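Local coordinates for malate Synthase (Haloferax volcanii, PDB 3OYZ), which catalyses the magnesium-dependent Claisen condensation of acetyl-CoA with glyoxylate, followed by hydrolysis of malyl-CoA to malate, in the glyoxylate cycle, at residues T13-P18 with Q41-W46; K29-A34 with V67-E72; P78-P83 with H115-V120; A152-I157 with L183-D188. One frame throughout, in Å; residues are numbered along the deposited sequence.

Contact 1. Residues T13-P18 with Q41-W46. With ACO (acetyl coenzyme *a), chain B.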
# COMPACT_ATOMS: atom_id res chain seq x y z
N THR A 13 0.47 -9.10 22.73
CA THR A 13 -0.10 -7.99 23.49
C THR A 13 1.11 -7.19 23.91
O THR A 13 2.10 -7.79 24.30
CB THR A 13 -0.79 -8.55 24.82
OG1 THR A 13 -0.10 -9.74 25.18
CG2 THR A 13 -2.15 -9.08 24.49
N PHE A 14 1.00 -5.87 23.81
CA PHE A 14 2.03 -4.89 24.09
C PHE A 14 1.24 -3.94 24.94
O PHE A 14 0.45 -3.13 24.43
CB PHE A 14 2.45 -4.26 22.71
CG PHE A 14 3.47 -3.16 22.78
CD1 PHE A 14 4.83 -3.42 22.62
CD2 PHE A 14 3.06 -1.85 22.81
CE1 PHE A 14 5.77 -2.40 22.66
CE2 PHE A 14 3.97 -0.82 22.79
CZ PHE A 14 5.33 -1.07 22.71
N PHE A 15 1.43 -3.98 26.27
CA PHE A 15 0.54 -3.18 27.15
C PHE A 15 1.23 -2.01 27.80
O PHE A 15 2.20 -2.27 28.48
CB PHE A 15 0.21 -4.13 28.34
CG PHE A 15 -0.70 -3.57 29.42
CD1 PHE A 15 -1.74 -2.71 29.13
CD2 PHE A 15 -0.59 -4.06 30.74
CE1 PHE A 15 -2.60 -2.19 30.16
CE2 PHE A 15 -1.44 -3.59 31.78
CZ PHE A 15 -2.47 -2.67 31.47
N THR A 16 0.82 -0.76 27.61
CA THR A 16 1.52 0.31 28.28
C THR A 16 0.84 0.72 29.62
O THR A 16 -0.40 0.80 29.66
CB THR A 16 1.50 1.56 27.43
OG1 THR A 16 0.20 1.61 26.86
CG2 THR A 16 2.58 1.43 26.23
N SER A 17 1.64 1.12 30.61
CA SER A 17 1.14 1.66 31.89
C SER A 17 1.79 2.99 32.25
O SER A 17 3.00 3.14 32.18
CB SER A 17 1.45 0.66 33.00
OG SER A 17 0.76 -0.56 32.74
N PRO A 18 1.01 3.99 32.67
CA PRO A 18 1.68 5.25 33.06
C PRO A 18 2.66 5.01 34.22
O PRO A 18 2.42 4.15 35.06
CB PRO A 18 0.53 6.15 33.49
CG PRO A 18 -0.66 5.57 32.82
CD PRO A 18 -0.45 4.08 32.75
N GLN A 41 -4.41 -12.57 31.81
CA GLN A 41 -4.52 -11.17 32.16
C GLN A 41 -3.18 -10.47 31.94
O GLN A 41 -3.14 -9.24 32.03
CB GLN A 41 -4.90 -10.99 33.64
CG GLN A 41 -6.42 -10.92 33.92
CD GLN A 41 -6.67 -11.11 35.41
OE1 GLN A 41 -6.89 -12.23 35.81
NE2 GLN A 41 -6.50 -10.08 36.24
N ALA A 42 -2.09 -11.23 31.79
CA ALA A 42 -0.76 -10.60 31.75
C ALA A 42 -0.27 -10.51 30.29
O ALA A 42 -0.47 -11.45 29.53
CB ALA A 42 0.23 -11.37 32.55
N PRO A 43 0.38 -9.40 29.93
CA PRO A 43 0.73 -9.22 28.49
C PRO A 43 1.99 -9.97 28.10
O PRO A 43 2.86 -10.17 28.95
CB PRO A 43 0.78 -7.70 28.35
CG PRO A 43 1.32 -7.23 29.69
CD PRO A 43 0.58 -8.17 30.71
N ASP A 44 2.16 -10.39 26.84
CA ASP A 44 3.47 -10.89 26.40
C ASP A 44 4.57 -9.84 26.59
O ASP A 44 5.71 -10.14 26.93
CB ASP A 44 3.37 -11.30 24.93
CG ASP A 44 2.58 -12.54 24.74
OD1 ASP A 44 2.60 -13.39 25.67
OD2 ASP A 44 1.94 -12.68 23.67
N VAL A 45 4.24 -8.57 26.43
CA VAL A 45 5.24 -7.50 26.54
C VAL A 45 4.58 -6.42 27.32
O VAL A 45 3.53 -5.92 26.97
CB VAL A 45 5.77 -6.96 25.11
CG1 VAL A 45 6.51 -5.70 25.32
CG2 VAL A 45 6.78 -7.91 24.61
N TRP A 46 5.24 -6.03 28.41
CA TRP A 46 4.67 -5.00 29.22
C TRP A 46 5.54 -3.77 29.11
O TRP A 46 6.75 -3.87 29.23
CB TRP A 46 4.64 -5.49 30.71
CG TRP A 46 4.13 -4.39 31.61
CD1 TRP A 46 3.10 -3.53 31.35
CD2 TRP A 46 4.65 -4.01 32.89
NE1 TRP A 46 2.96 -2.63 32.39
CE2 TRP A 46 3.93 -2.89 33.32
CE3 TRP A 46 5.67 -4.53 33.71
CZ2 TRP A 46 4.13 -2.30 34.60
CZ3 TRP A 46 5.96 -3.86 34.94
CH2 TRP A 46 5.17 -2.78 35.36
N1A ACO B . -1.91 0.03 33.45
C2A ACO B . -2.12 -0.38 34.72
N3A ACO B . -3.36 -0.38 35.25
C4A ACO B . -4.45 0.04 34.57
C5A ACO B . -4.25 0.50 33.17
C6A ACO B . -2.87 0.51 32.64
N6A ACO B . -2.72 0.98 31.37
N7A ACO B . -5.44 0.87 32.69
C8A ACO B . -6.34 0.70 33.69
N9A ACO B . -5.77 0.16 34.78
C1B ACO B . -6.52 -0.17 36.03
C2B ACO B . -7.55 0.92 36.26
O2B ACO B . -6.94 1.99 36.97
C3B ACO B . -8.64 0.21 37.03
O3B ACO B . -8.09 0.14 38.35
P3B ACO B . -8.95 -0.02 39.75
O7A ACO B . -8.69 -1.50 40.01
O8A ACO B . -10.33 0.39 39.29
O9A ACO B . -8.35 0.94 40.75
C4B ACO B . -8.63 -1.17 36.39
O4B ACO B . -7.29 -1.38 35.93
C5B ACO B . -9.56 -1.24 35.18
O5B ACO B . -9.45 0.01 34.50
P1A ACO B . -10.47 0.45 33.35
O1A ACO B . -11.86 0.72 33.82
O2A ACO B . -10.37 -0.65 32.33
O3A ACO B . -9.97 1.80 32.65
P2A ACO B . -10.09 3.23 33.37
O4A ACO B . -9.64 2.85 34.74
O5A ACO B . -11.37 3.87 32.86
O6A ACO B . -8.96 4.18 32.70
CBP ACO B . -7.36 4.94 30.99
CCP ACO B . -8.76 4.38 31.29
CDP ACO B . -7.15 6.28 31.68
CEP ACO B . -7.31 5.18 29.48
CAP ACO B . -6.24 4.01 31.46
OAP ACO B . -6.62 2.72 31.00
C9P ACO B . -4.87 4.34 30.88
O9P ACO B . -4.27 5.34 31.27
N8P ACO B . -4.41 3.50 29.94
C7P ACO B . -3.10 3.75 29.35
C6P ACO B . -3.07 4.94 28.38
C5P ACO B . -1.73 4.86 27.68
O5P ACO B . -0.95 3.94 27.96
N4P ACO B . -1.50 5.78 26.75
C3P ACO B . -0.30 5.86 25.93
C2P ACO B . -0.21 4.70 24.95
S1P ACO B . -1.08 5.39 23.57
C ACO B . -0.06 6.43 22.72
O ACO B . 0.97 6.88 23.18
CH3 ACO B . -0.52 6.84 21.36

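Contact 2. Residues K29-A34 with V67-E72. With ACO (acetyl coenzyme *a), chain B.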
# COMPACT_ATOMS: atom_id res chain seq x y z
N LYS A 29 1.16 3.52 41.33
CA LYS A 29 0.08 2.58 41.61
C LYS A 29 -0.25 1.78 40.33
O LYS A 29 -0.27 0.55 40.34
CB LYS A 29 -1.18 3.32 42.10
CG LYS A 29 -2.33 2.33 42.42
CD LYS A 29 -3.74 2.89 42.24
CE LYS A 29 -3.90 4.27 42.90
NZ LYS A 29 -5.02 5.08 42.32
N MET A 30 -0.42 2.47 39.21
CA MET A 30 -0.61 1.71 37.96
C MET A 30 0.48 0.72 37.59
O MET A 30 0.14 -0.36 37.13
CB MET A 30 -0.95 2.63 36.80
CG MET A 30 -2.04 3.59 37.18
SD MET A 30 -2.99 3.91 35.69
CE MET A 30 -3.00 5.67 35.77
N LEU A 31 1.75 1.00 37.83
CA LEU A 31 2.77 -0.00 37.60
C LEU A 31 2.77 -1.20 38.54
O LEU A 31 3.07 -2.35 38.13
CB LEU A 31 4.15 0.66 37.66
CG LEU A 31 4.54 1.84 36.78
CD1 LEU A 31 5.94 2.28 37.11
CD2 LEU A 31 4.38 1.51 35.27
N ARG A 32 2.52 -0.92 39.83
CA ARG A 32 2.51 -2.00 40.84
C ARG A 32 1.41 -2.97 40.51
O ARG A 32 1.60 -4.16 40.57
CB ARG A 32 2.36 -1.47 42.28
CG ARG A 32 3.40 -0.42 42.66
CD ARG A 32 3.69 -0.38 44.18
NE ARG A 32 4.17 0.94 44.54
CZ ARG A 32 5.45 1.19 44.71
NH1 ARG A 32 6.34 0.21 44.69
NH2 ARG A 32 5.79 2.42 45.02
N ARG A 33 0.26 -2.46 40.10
CA ARG A 33 -0.84 -3.35 39.74
C ARG A 33 -0.56 -4.13 38.46
O ARG A 33 -0.74 -5.35 38.42
CB ARG A 33 -2.09 -2.47 39.60
CG ARG A 33 -3.22 -3.18 38.88
CD ARG A 33 -4.46 -2.36 38.53
NE ARG A 33 -5.62 -3.25 38.43
CZ ARG A 33 -6.47 -3.48 39.43
NH1 ARG A 33 -6.32 -2.89 40.61
NH2 ARG A 33 -7.51 -4.29 39.25
N ALA A 34 -0.06 -3.46 37.41
CA ALA A 34 0.17 -4.14 36.12
C ALA A 34 1.26 -5.17 36.33
O ALA A 34 1.21 -6.26 35.79
CB ALA A 34 0.57 -3.09 35.04
N VAL A 67 12.37 2.20 38.10
CA VAL A 67 13.42 1.44 38.79
C VAL A 67 12.88 0.71 40.06
O VAL A 67 13.14 -0.48 40.28
CB VAL A 67 14.62 2.30 39.24
CG1 VAL A 67 15.58 1.47 40.14
CG2 VAL A 67 15.39 2.83 38.07
N GLU A 68 12.10 1.44 40.84
CA GLU A 68 11.54 0.90 42.11
C GLU A 68 10.61 -0.30 41.92
O GLU A 68 10.85 -1.36 42.52
CB GLU A 68 10.81 2.06 42.79
CG GLU A 68 10.51 1.92 44.30
CD GLU A 68 9.38 2.83 44.74
OE1 GLU A 68 9.29 4.03 44.40
OE2 GLU A 68 8.52 2.33 45.48
N VAL A 69 9.59 -0.16 41.06
CA VAL A 69 8.70 -1.29 40.80
C VAL A 69 9.35 -2.51 40.18
O VAL A 69 9.10 -3.65 40.60
CB VAL A 69 7.47 -0.91 39.98
CG1 VAL A 69 6.67 -2.18 39.66
CG2 VAL A 69 6.68 0.21 40.69
N ILE A 70 10.20 -2.31 39.16
CA ILE A 70 10.76 -3.49 38.51
C ILE A 70 11.78 -4.17 39.43
O ILE A 70 12.00 -5.40 39.39
CB ILE A 70 11.49 -3.08 37.13
CG1 ILE A 70 10.44 -2.56 36.15
CG2 ILE A 70 12.20 -4.28 36.57
CD1 ILE A 70 10.97 -2.30 34.72
N SER A 71 12.49 -3.33 40.16
CA SER A 71 13.33 -3.81 41.28
C SER A 71 12.60 -4.86 42.18
O SER A 71 12.99 -6.04 42.30
CB SER A 71 13.66 -2.58 42.14
OG SER A 71 14.94 -2.81 42.70
N GLU A 72 11.47 -4.43 42.69
CA GLU A 72 10.68 -5.20 43.70
C GLU A 72 9.84 -6.33 43.12
O GLU A 72 9.74 -7.41 43.74
CB GLU A 72 9.83 -4.23 44.50
CG GLU A 72 10.69 -3.22 45.26
CD GLU A 72 9.95 -2.01 45.82
OE1 GLU A 72 8.78 -1.78 45.46
OE2 GLU A 72 10.51 -1.23 46.61
N1A ACO B . -1.91 0.03 33.45
C2A ACO B . -2.12 -0.38 34.72
N3A ACO B . -3.36 -0.38 35.25
C4A ACO B . -4.45 0.04 34.57
C5A ACO B . -4.25 0.50 33.17
C6A ACO B . -2.87 0.51 32.64
N6A ACO B . -2.72 0.98 31.37
N7A ACO B . -5.44 0.87 32.69
C8A ACO B . -6.34 0.70 33.69
N9A ACO B . -5.77 0.16 34.78
C1B ACO B . -6.52 -0.17 36.03
C2B ACO B . -7.55 0.92 36.26
O2B ACO B . -6.94 1.99 36.97
C3B ACO B . -8.64 0.21 37.03
O3B ACO B . -8.09 0.14 38.35
P3B ACO B . -8.95 -0.02 39.75
O7A ACO B . -8.69 -1.50 40.01
O8A ACO B . -10.33 0.39 39.29
O9A ACO B . -8.35 0.94 40.75
C4B ACO B . -8.63 -1.17 36.39
O4B ACO B . -7.29 -1.38 35.93
C5B ACO B . -9.56 -1.24 35.18
O5B ACO B . -9.45 0.01 34.50
P1A ACO B . -10.47 0.45 33.35
O1A ACO B . -11.86 0.72 33.82
O2A ACO B . -10.37 -0.65 32.33
O3A ACO B . -9.97 1.80 32.65
P2A ACO B . -10.09 3.23 33.37
O4A ACO B . -9.64 2.85 34.74
O5A ACO B . -11.37 3.87 32.86
O6A ACO B . -8.96 4.18 32.70
CBP ACO B . -7.36 4.94 30.99
CCP ACO B . -8.76 4.38 31.29
CDP ACO B . -7.15 6.28 31.68
CEP ACO B . -7.31 5.18 29.48
CAP ACO B . -6.24 4.01 31.46
OAP ACO B . -6.62 2.72 31.00
C9P ACO B . -4.87 4.34 30.88
O9P ACO B . -4.27 5.34 31.27
N8P ACO B . -4.41 3.50 29.94
C7P ACO B . -3.10 3.75 29.35
C6P ACO B . -3.07 4.94 28.38
C5P ACO B . -1.73 4.86 27.68
O5P ACO B . -0.95 3.94 27.96
N4P ACO B . -1.50 5.78 26.75
C3P ACO B . -0.30 5.86 25.93
C2P ACO B . -0.21 4.70 24.95
S1P ACO B . -1.08 5.39 23.57
C ACO B . -0.06 6.43 22.72
O ACO B . 0.97 6.88 23.18
CH3 ACO B . -0.52 6.84 21.36
O HOH W 1 6.29 -2.45 43.91

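Contact 3. Residues P78-P83 with H115-V120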
# COMPACT_ATOMS: atom_id res chain seq x y z
N PRO A 78 5.39 -12.43 34.45
CA PRO A 78 5.71 -13.54 33.55
C PRO A 78 5.98 -13.17 32.06
O PRO A 78 6.41 -14.07 31.35
CB PRO A 78 4.41 -14.35 33.51
CG PRO A 78 3.36 -13.31 33.64
CD PRO A 78 3.94 -12.26 34.61
N GLY A 79 5.56 -12.00 31.59
CA GLY A 79 5.89 -11.54 30.22
C GLY A 79 7.24 -10.85 30.13
O GLY A 79 8.09 -11.06 31.00
N GLU A 80 7.52 -10.03 29.11
CA GLU A 80 8.86 -9.39 29.04
C GLU A 80 8.64 -7.96 29.36
O GLU A 80 7.63 -7.41 28.92
CB GLU A 80 9.44 -9.51 27.61
CG GLU A 80 9.96 -10.91 27.24
CD GLU A 80 10.70 -10.94 25.87
OE1 GLU A 80 10.95 -9.83 25.33
OE2 GLU A 80 11.11 -12.01 25.35
N ILE A 81 9.60 -7.30 30.00
CA ILE A 81 9.48 -5.91 30.34
C ILE A 81 10.41 -5.00 29.44
O ILE A 81 11.63 -5.15 29.39
CB ILE A 81 9.78 -5.67 31.84
CG1 ILE A 81 9.01 -6.67 32.77
CG2 ILE A 81 9.54 -4.19 32.24
CD1 ILE A 81 9.22 -6.31 34.32
N HIS A 82 9.81 -4.02 28.80
CA HIS A 82 10.53 -3.13 27.86
C HIS A 82 9.95 -1.77 28.09
O HIS A 82 9.00 -1.41 27.42
CB HIS A 82 10.13 -3.59 26.42
CG HIS A 82 10.65 -4.93 26.01
ND1 HIS A 82 11.78 -5.09 25.23
CD2 HIS A 82 10.12 -6.17 26.16
CE1 HIS A 82 11.97 -6.38 24.99
NE2 HIS A 82 10.95 -7.05 25.51
N PRO A 83 10.52 -0.91 28.98
CA PRO A 83 9.92 0.39 29.19
C PRO A 83 10.07 1.40 28.02
O PRO A 83 11.08 1.33 27.29
CB PRO A 83 10.78 0.96 30.35
CG PRO A 83 11.31 -0.17 31.07
CD PRO A 83 11.60 -1.19 29.94
N HIS A 115 15.84 -7.54 35.21
CA HIS A 115 14.50 -7.96 34.78
C HIS A 115 13.95 -7.17 33.55
O HIS A 115 12.74 -7.23 33.24
CB HIS A 115 13.49 -7.85 35.95
CG HIS A 115 14.04 -8.38 37.24
ND1 HIS A 115 14.45 -9.68 37.40
CD2 HIS A 115 14.34 -7.75 38.41
CE1 HIS A 115 14.99 -9.84 38.59
NE2 HIS A 115 14.92 -8.69 39.23
N ILE A 116 14.82 -6.41 32.89
CA ILE A 116 14.45 -5.58 31.71
C ILE A 116 15.00 -6.24 30.44
O ILE A 116 16.16 -6.56 30.36
CB ILE A 116 14.97 -4.15 31.83
CG1 ILE A 116 14.11 -3.51 32.93
CG2 ILE A 116 14.75 -3.30 30.55
CD1 ILE A 116 14.41 -2.09 33.25
N HIS A 117 14.16 -6.53 29.47
CA HIS A 117 14.68 -7.15 28.27
C HIS A 117 15.08 -6.09 27.21
O HIS A 117 15.73 -6.49 26.24
CB HIS A 117 13.60 -8.02 27.64
CG HIS A 117 13.64 -9.46 28.07
ND1 HIS A 117 13.24 -9.86 29.33
CD2 HIS A 117 13.93 -10.58 27.38
CE1 HIS A 117 13.34 -11.18 29.42
NE2 HIS A 117 13.75 -11.64 28.25
N GLY A 118 14.58 -4.86 27.30
CA GLY A 118 14.96 -3.81 26.32
C GLY A 118 14.12 -2.58 26.51
O GLY A 118 13.50 -2.38 27.59
N PHE A 119 14.17 -1.64 25.56
CA PHE A 119 13.48 -0.38 25.73
C PHE A 119 12.77 -0.09 24.39
O PHE A 119 13.18 -0.63 23.34
CB PHE A 119 14.45 0.76 26.06
CG PHE A 119 15.02 0.73 27.49
CD1 PHE A 119 14.31 1.32 28.51
CD2 PHE A 119 16.21 0.06 27.78
CE1 PHE A 119 14.76 1.22 29.83
CE2 PHE A 119 16.72 0.03 29.07
CZ PHE A 119 15.93 0.58 30.11
N VAL A 120 11.75 0.75 24.45
CA VAL A 120 10.91 1.07 23.33
C VAL A 120 11.18 2.57 23.11
O VAL A 120 11.18 3.38 24.06
CB VAL A 120 9.42 0.84 23.63
CG1 VAL A 120 8.55 1.45 22.51
CG2 VAL A 120 9.09 -0.65 23.96
O HOH W 2 11.61 -8.76 31.28
O HOH W 3 12.55 -3.49 22.98

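Contact 4. Residues A152-I157 with L183-D188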
# COMPACT_ATOMS: atom_id res chain seq x y z
N ALA A 152 17.25 -5.27 23.98
CA ALA A 152 16.45 -5.23 22.75
C ALA A 152 16.02 -3.79 22.51
O ALA A 152 15.79 -3.05 23.46
CB ALA A 152 15.23 -6.22 22.86
N MET A 153 16.02 -3.32 21.26
CA MET A 153 15.39 -2.04 20.96
C MET A 153 14.12 -2.29 20.16
O MET A 153 14.15 -3.02 19.16
CB MET A 153 16.36 -1.20 20.07
CG MET A 153 15.83 0.23 19.65
SD MET A 153 17.26 0.95 18.69
CE MET A 153 16.39 1.94 17.48
N SER A 154 13.05 -1.58 20.47
CA SER A 154 11.82 -1.71 19.71
C SER A 154 11.55 -0.29 19.30
O SER A 154 11.88 0.64 20.08
CB SER A 154 10.65 -2.30 20.54
OG SER A 154 10.98 -3.68 20.74
N VAL A 155 10.92 -0.06 18.14
CA VAL A 155 10.69 1.33 17.80
C VAL A 155 9.22 1.49 17.52
O VAL A 155 8.55 0.60 17.00
CB VAL A 155 11.50 1.83 16.56
CG1 VAL A 155 12.98 1.63 16.82
CG2 VAL A 155 11.13 0.94 15.33
N ILE A 156 8.70 2.69 17.75
CA ILE A 156 7.36 3.01 17.33
C ILE A 156 7.41 3.70 15.93
O ILE A 156 8.15 4.67 15.79
CB ILE A 156 6.74 4.08 18.26
CG1 ILE A 156 6.67 3.61 19.74
CG2 ILE A 156 5.26 4.26 17.82
CD1 ILE A 156 6.18 2.24 19.97
N ILE A 157 6.70 3.19 14.92
CA ILE A 157 6.67 3.72 13.53
C ILE A 157 5.52 4.69 13.56
O ILE A 157 4.35 4.29 13.57
CB ILE A 157 6.33 2.58 12.48
CG1 ILE A 157 7.35 1.41 12.63
CG2 ILE A 157 6.38 3.21 11.04
CD1 ILE A 157 8.88 1.81 12.55
N LEU A 183 17.31 -4.86 17.31
CA LEU A 183 15.93 -4.57 17.00
C LEU A 183 15.01 -5.76 17.23
O LEU A 183 15.34 -6.87 16.81
CB LEU A 183 15.69 -4.15 15.53
CG LEU A 183 16.17 -2.69 15.32
CD1 LEU A 183 16.28 -2.36 13.76
CD2 LEU A 183 15.04 -1.73 15.87
N PHE A 184 13.87 -5.46 17.85
CA PHE A 184 12.92 -6.50 18.30
C PHE A 184 11.55 -6.17 17.70
O PHE A 184 11.17 -6.82 16.74
CB PHE A 184 12.89 -6.59 19.84
CG PHE A 184 11.88 -7.60 20.37
CD1 PHE A 184 11.57 -8.74 19.65
CD2 PHE A 184 11.21 -7.36 21.59
CE1 PHE A 184 10.58 -9.67 20.06
CE2 PHE A 184 10.22 -8.29 22.03
CZ PHE A 184 9.91 -9.42 21.28
N LEU A 185 10.82 -5.20 18.22
CA LEU A 185 9.48 -5.01 17.68
C LEU A 185 9.47 -3.72 16.83
O LEU A 185 10.13 -2.69 17.16
CB LEU A 185 8.42 -4.76 18.78
CG LEU A 185 8.43 -5.85 19.89
CD1 LEU A 185 7.51 -5.41 21.01
CD2 LEU A 185 7.81 -7.07 19.24
N LEU A 186 8.64 -3.80 15.79
CA LEU A 186 8.33 -2.60 15.01
C LEU A 186 6.87 -2.39 15.29
O LEU A 186 6.02 -3.23 14.91
CB LEU A 186 8.50 -2.88 13.50
CG LEU A 186 9.90 -3.41 13.14
CD1 LEU A 186 9.90 -3.70 11.57
CD2 LEU A 186 10.97 -2.39 13.66
N VAL A 187 6.55 -1.25 15.90
CA VAL A 187 5.20 -1.13 16.44
C VAL A 187 4.54 0.08 15.83
O VAL A 187 5.11 1.13 15.93
CB VAL A 187 5.21 -0.90 18.00
CG1 VAL A 187 3.81 -0.87 18.58
CG2 VAL A 187 6.04 -1.97 18.69
N ASP A 188 3.37 -0.01 15.20
CA ASP A 188 2.75 1.19 14.67
C ASP A 188 2.22 2.12 15.77
O ASP A 188 1.66 1.62 16.76
CB ASP A 188 1.60 0.83 13.75
CG ASP A 188 2.13 0.26 12.44
OD1 ASP A 188 3.27 0.66 12.13
OD2 ASP A 188 1.50 -0.57 11.80

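Contact 1. Residues T13-P18 with Q41-W46
T13 and V45 begin the backbone ladder between strand 13-18 and strand 45-49. V45 N gives a weak bond to T13 O (3.1 Å), and F15 N a sound one to V45 O (2.9 Å). Beside them the T13 hydroxyl works on the backbone too: OG1 lies between its own N and carbonyl carbon (chi1 28°), takes the N-H of D44 at 2.9 Å and is also bonded to N268. The carboxylate of D44 turns to arginines, with salt bridges to R8 and R12 of its own chain and to R409 of a second subunit. Further along, the indole N-H of W46 runs almost straight (174°) into S17 OG, with NE1 to OG 3.0 Å and the oxygen in the ring plane. These are two parallel strands of the TIM barrel, joined by helix 29-36 in a beta-alpha-beta unit, and S17 and T16 bind acetyl-CoA on one of them. S17 OG, accepting from W46, donates to the adenine N1A at 2.8 Å; W46 is thus a second-shell residue that fixes the hydroxyl. Adenine N6A in turn donates to T16 O (2.9 Å), and T16 OG1 donates to O5P of the pantetheine arm and is also hydrogen-bonded to W257. The apolar contacts centre on F15. P43 CG meets F15 CB at 3.6 Å, and F15 CD2 reaches W46 CD1 with the two ring planes oblique, 39° apart. The far end of the F15 ring, CZ and CE1, lies against the adenine, while on the other face of the sheet F14 CD1 touches V45 CG1.

Contact 2. Residues K29-A34 with V67-E72
R32 of helix 29-36 reaches E68 and E72 of helix 59-73 in a salt-bridge network between two neighbouring outer helices of the barrel. The guanidinium grips E68 OE2 with two nitrogens: NH2 at 2.8 Å, with OE2 in the guanidinium plane but NH2 41° out of the carboxylate plane, and NH1 more weakly at 3.1 Å. NH1 also makes a salt bridge to E72 OE1 (3.2 Å), and water 1 doubles this link, accepting from R32 NH1 (2.8 Å) and donating to E72 OE1 (3.0 Å). NE pairs with D26, so the arginine has acidic partners on several sides, which would be expected to stabilise its positive charge. Beneath the ions the contact is apolar. V69 CG2 lies over one guanidinium face, touches R32 CG at 3.9 Å and meets L31 CB at 4.0 Å; L31 continues inward onto S17 and W46. On the other flank of helix 29-36, M30, R33 and A34 line the acetyl-CoA pocket, with R33 NH1 close to the phosphate oxygen O7A. The helices run nearly parallel, their N-to-C directions 20° apart, as expected of consecutive outer helices in a TIM barrel.

Contact 3. Residues P78-P83 with H115-V120
I81 and P83 make the two direct backbone bonds here: I81 O takes H117 N at 2.9 Å, and P83 O takes V120 N at 3.0 Å. Around them the packing is tight. G118 O presses on H82 CA (3.1 Å) and P83 CD (3.2 Å), and, like H82 O, is buried with no hydrogen-bond partner in the model; the CA-H...O contact from H82 may compensate G118 O in part. One side of the proline ring takes two neighbours, I116 CG2 at CD and F119 CE1 at CG; V120 CG2 lies against the backbone of H82. With no side chain at G118, H82 ND1 can come close to its N and CA without a hydrogen bond. The looser side is solvent-exposed H117, resting on buried E80 and H82. E80 CG sits over the centre of the H117 ring (3.9 Å to the centroid), and the carboxylate is stacked on it with planes 11° apart. E80 OE1, in the imidazole plane, takes the H82 NE2 hydrogen at 2.8 Å through its anti lone pair, which should help to fix the rotation of both groups. Water 2 ties I81 N to H115 O and H117 ND1, and water 3 ties H82 ND1 to F119 O. Strand 80-81 thus meets strand 118-121, third against fourth along the chain, the edges whose meeting closes an eight-stranded TIM barrel.

Contact 4. Residues A152-I157 with L183-D188
M153 O is held at 2.8 Å by F184 N, which is tilted 27° from the carbonyl plane, and touched by L183 CA at 3.2 Å. Just beyond, the parallel register slips by one residue in a beta bulge. There L185 N turns to a side chain: it donates to S154 OG at 2.9 Å. The hydroxyl lies anti to its carbonyl carbon, beside its own N (chi1 -71°), close to L185 CB and F184 CB. The regular ladder then resumes from V155 N to L185 O, V187 N to V155 O, and I157 N to V187 O (2.8 Å). On the face of M153, V155, L183 and L186, V155 CG2 and L186 CD2 lie side by side at 3.7 Å, under helices 127-143 and 210-223. On the same face, D188 OD1 lies 3.6 Å from I157 CB and is hydrogen-bonded to T216 OG1. On the opposite face, I156 CD1 packs on V187 CB (3.8 Å); the I156 side chain is about 5 Å from both the bound pyruvate and the magnesium ion. The chemistry implies that the bulge keeps its N-H satisfied: the serine hydroxyl replaces a carbonyl acceptor, and beyond it the parallel pairing continues in its shifted register to the C-terminal ends, beside E158 and D192 of the magnesium site.

In the fold
From the N terminus, strand 13-18 leads through helix 29-36 to strand 45-49, and contact 1 closes that beta-alpha-beta loop. Contact 2 opens inside it and closes later on helix 59-73, so the two cross; both touch acetyl-CoA. Contact 3 follows in series: strand 80-81 adds to strand 45-49 through E80 and W46, I70 of helix 59-73 packs on I81 and I116, and the contact closes the excursion through helix 92-105 to strand 118-121. Contact 4 closes the last, from strand 152-157 through helices 160-165 and 169-174 to strand 183-188; H117 and F119 bond to A152, joining it to contact 3. F14 meets L185 and V187, tying contact 1 to contact 4, whereas contacts 2 and 4 do not touch.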